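Local coordinates for protein GH3 beta-N-acetylglucosaminidase (Paenibacillaceae, PDB 6K5J) that probably removes terminal beta-linked N-acetylglucosamine from chitin-derived and related sugars by hydrolysis, as a glycoside hydrolase family 3 enzyme, at residues I46-R51 with L78-D83. Residues are numbered along the deposited sequence; the frame is centred on the assembly and turned at random.
Sequences IIYFRR and LLISID. With NAG (2-acetamido-2-deoxy-beta-D-glucopyranose), chain B.
Ile46 and Ile80, and next to them Ile47 and Ser81, pair in parallel register, and three backbone hydrogen bonds fix that alignment. Ile46 N donates to Leu79 O, and Ile46 O accepts Ser81 N at 2.8 Å. Tyr48 N reaches Ser81 O at 2.9 Å, with an N-H...O angle of 171°. Beyond the last of these a water takes over. It donates to Tyr48 O (2.7 Å) and to Asp83 OD2 (2.9 Å) while accepting Asp83 N, so all three polar atoms have a partner.

Ile80 CG2 sits over one face of the Tyr48 ring toward its rim, 3.5 Å from Tyr48 CE2. This is a CH-pi contact: the line from CG2 to the ring centroid lies 28° off the normal. The hydroxyl hydrogen-bonds Ser63 on helix 56-72. An alanine at Tyr48 would probably leave Ile80 CG2 without its aromatic cover and Ser63 without this partner.

Asp83 OD1 accepts O4 of N-acetylglucosamine at 2.6 Å. OD2 takes O6, at a separation too short to be read closely, besides the water and a salt bridge to Arg91. The edge of the Phe49 ring lies against the same O6, 3.4 Å from CE2. His183, Arg152, Lys182 and Asp268 also hydrogen-bond the sugar. The arrangement is a beta-alpha-beta unit of a TIM-barrel domain, whose strand ends carry the sugar site, consistent with a family 3 active-site pocket.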
loop_
_atom_site.group_PDB
_atom_site.type_symbol
_atom_site.label_atom_id
_atom_site.label_comp_id
_atom_site.label_asym_id
_atom_site.label_seq_id
_atom_site.Cartn_x
_atom_site.Cartn_y
_atom_site.Cartn_z
ATOM N N ILE A 46 13.492 9.757 7.046
ATOM C CA ILE A 46 12.198 10.235 7.520
ATOM C C ILE A 46 11.123 9.513 6.723
ATOM O O ILE A 46 11.263 9.348 5.509
ATOM C CB ILE A 46 12.054 11.762 7.333
ATOM C CG1 ILE A 46 13.113 12.519 8.133
ATOM C CG2 ILE A 46 10.624 12.237 7.685
ATOM C CD1 ILE A 46 12.879 12.474 9.650
ATOM N N ILE A 47 10.057 9.075 7.390
ATOM C CA ILE A 47 8.875 8.552 6.707
ATOM C C ILE A 47 7.706 9.501 6.957
ATOM O O ILE A 47 7.467 9.922 8.098
ATOM C CB ILE A 47 8.531 7.115 7.152
ATOM C CG1 ILE A 47 7.226 6.658 6.472
ATOM C CG2 ILE A 47 8.450 7.006 8.683
ATOM C CD1 ILE A 47 6.962 5.164 6.538
ATOM N N TYR A 48 6.981 9.836 5.889
ATOM C CA TYR A 48 5.796 10.686 5.950
ATOM C C TYR A 48 4.528 9.849 6.127
ATOM O O TYR A 48 4.398 8.759 5.555
ATOM C CB TYR A 48 5.641 11.502 4.666
ATOM C CG TYR A 48 6.608 12.651 4.445
ATOM C CD1 TYR A 48 7.208 13.318 5.513
ATOM C CD2 TYR A 48 6.886 13.094 3.152
ATOM C CE1 TYR A 48 8.071 14.397 5.293
ATOM C CE2 TYR A 48 7.744 14.163 2.924
ATOM C CZ TYR A 48 8.338 14.804 4.000
ATOM O OH TYR A 48 9.180 15.866 3.773
ATOM N N PHE A 49 3.571 10.401 6.876
ATOM C CA PHE A 49 2.193 9.914 6.925
ATOM C C PHE A 49 1.240 11.060 6.582
ATOM O O PHE A 49 1.672 12.174 6.301
ATOM C CB PHE A 49 1.898 9.275 8.288
ATOM C CG PHE A 49 2.633 7.977 8.480
ATOM C CD1 PHE A 49 3.945 7.977 8.939
ATOM C CD2 PHE A 49 2.052 6.773 8.108
ATOM C CE1 PHE A 49 4.654 6.789 9.075
ATOM C CE2 PHE A 49 2.751 5.574 8.236
ATOM C CZ PHE A 49 4.054 5.585 8.724
ATOM N N ARG A 50 -0.066 10.753 6.567
ATOM C CA ARG A 50 -1.086 11.743 6.202
ATOM C C ARG A 50 -0.939 13.038 7.006
ATOM O O ARG A 50 -1.173 14.135 6.484
ATOM C CB ARG A 50 -2.484 11.128 6.397
ATOM C CG ARG A 50 -3.658 12.022 5.984
ATOM C CD ARG A 50 -4.970 11.199 5.824
ATOM N NE ARG A 50 -4.796 10.110 4.866
ATOM C CZ ARG A 50 -5.023 10.208 3.557
ATOM N NH1 ARG A 50 -5.463 11.340 3.031
ATOM N NH2 ARG A 50 -4.811 9.170 2.766
ATOM N N ARG A 51 -0.537 12.927 8.278
ATOM C CA ARG A 51 -0.358 14.090 9.151
ATOM C C ARG A 51 0.693 15.068 8.632
ATOM O O ARG A 51 0.664 16.244 9.012
ATOM C CB ARG A 51 0.035 13.636 10.559
ATOM C CG ARG A 51 1.355 12.834 10.567
ATOM C CD ARG A 51 1.717 12.236 11.934
ATOM N NE ARG A 51 2.975 11.488 11.832
ATOM C CZ ARG A 51 3.135 10.207 12.158
ATOM N NH1 ARG A 51 2.124 9.498 12.652
ATOM N NH2 ARG A 51 4.329 9.639 11.998
ATOM N N LEU A 78 19.088 13.030 3.700
ATOM C CA LEU A 78 18.086 12.094 4.202
ATOM C C LEU A 78 17.406 11.305 3.090
ATOM O O LEU A 78 17.094 11.843 2.023
ATOM C CB LEU A 78 17.005 12.848 4.976
ATOM C CG LEU A 78 17.425 13.601 6.234
ATOM C CD1 LEU A 78 16.331 14.585 6.604
ATOM C CD2 LEU A 78 17.662 12.606 7.360
ATOM N N LEU A 79 17.137 10.032 3.369
ATOM C CA LEU A 79 16.048 9.352 2.682
ATOM C C LEU A 79 14.715 9.854 3.235
ATOM O O LEU A 79 14.548 10.020 4.444
ATOM C CB LEU A 79 16.162 7.831 2.855
ATOM C CG LEU A 79 17.319 7.168 2.096
ATOM C CD1 LEU A 79 17.581 5.755 2.634
ATOM C CD2 LEU A 79 17.020 7.145 0.594
ATOM N N ILE A 80 13.760 10.102 2.342
ATOM C CA ILE A 80 12.429 10.555 2.718
ATOM C C ILE A 80 11.443 9.631 2.014
ATOM O O ILE A 80 11.365 9.620 0.777
ATOM C CB ILE A 80 12.196 12.028 2.353
ATOM C CG1 ILE A 80 13.164 12.920 3.152
ATOM C CG2 ILE A 80 10.755 12.448 2.637
ATOM C CD1 ILE A 80 13.010 14.419 2.908
ATOM N N SER A 81 10.715 8.836 2.794
ATOM C CA SER A 81 9.869 7.774 2.268
ATOM C C SER A 81 8.404 8.011 2.635
ATOM O O SER A 81 8.059 8.989 3.306
ATOM C CB SER A 81 10.327 6.407 2.776
ATOM O OG SER A 81 9.778 5.376 1.943
ATOM N N ILE A 82 7.561 7.079 2.211
ATOM C CA ILE A 82 6.108 7.222 2.265
ATOM C C ILE A 82 5.506 5.889 1.846
ATOM O O ILE A 82 6.167 5.091 1.176
ATOM C CB ILE A 82 5.664 8.385 1.318
ATOM C CG1 ILE A 82 4.186 8.745 1.512
ATOM C CG2 ILE A 82 5.936 8.029 -0.164
ATOM C CD1 ILE A 82 3.773 9.999 0.755
ATOM N N ASP A 83 4.261 5.622 2.261
ATOM C CA ASP A 83 3.513 4.457 1.758
ATOM C C ASP A 83 2.539 4.901 0.667
ATOM O O ASP A 83 1.328 4.954 0.864
ATOM C CB ASP A 83 2.742 3.767 2.881
ATOM C CG ASP A 83 3.629 3.238 3.958
ATOM O OD1 ASP A 83 4.588 2.503 3.624
ATOM O OD2 ASP A 83 3.355 3.552 5.138
HETATM C C1 NAG B . 3.393 -1.446 8.124
HETATM C C2 NAG B . 2.971 -2.019 6.747
HETATM C C3 NAG B . 3.957 -1.603 5.641
HETATM C C4 NAG B . 4.253 -0.110 5.690
HETATM C C5 NAG B . 4.729 0.257 7.085
HETATM C C6 NAG B . 5.053 1.725 7.255
HETATM C C7 NAG B . 1.848 -4.187 6.376
HETATM C C8 NAG B . 1.968 -5.679 6.527
HETATM N N2 NAG B . 2.885 -3.471 6.824
HETATM O O1 NAG B . 2.327 -1.602 9.000
HETATM O O3 NAG B . 3.425 -1.941 4.363
HETATM O O4 NAG B . 5.254 0.225 4.737
HETATM O O5 NAG B . 3.679 -0.046 8.008
HETATM O O6 NAG B . 3.877 2.523 7.226
HETATM O O7 NAG B . 0.869 -3.660 5.852
HETATM O O HOH W 1 3.302 6.420 4.895
#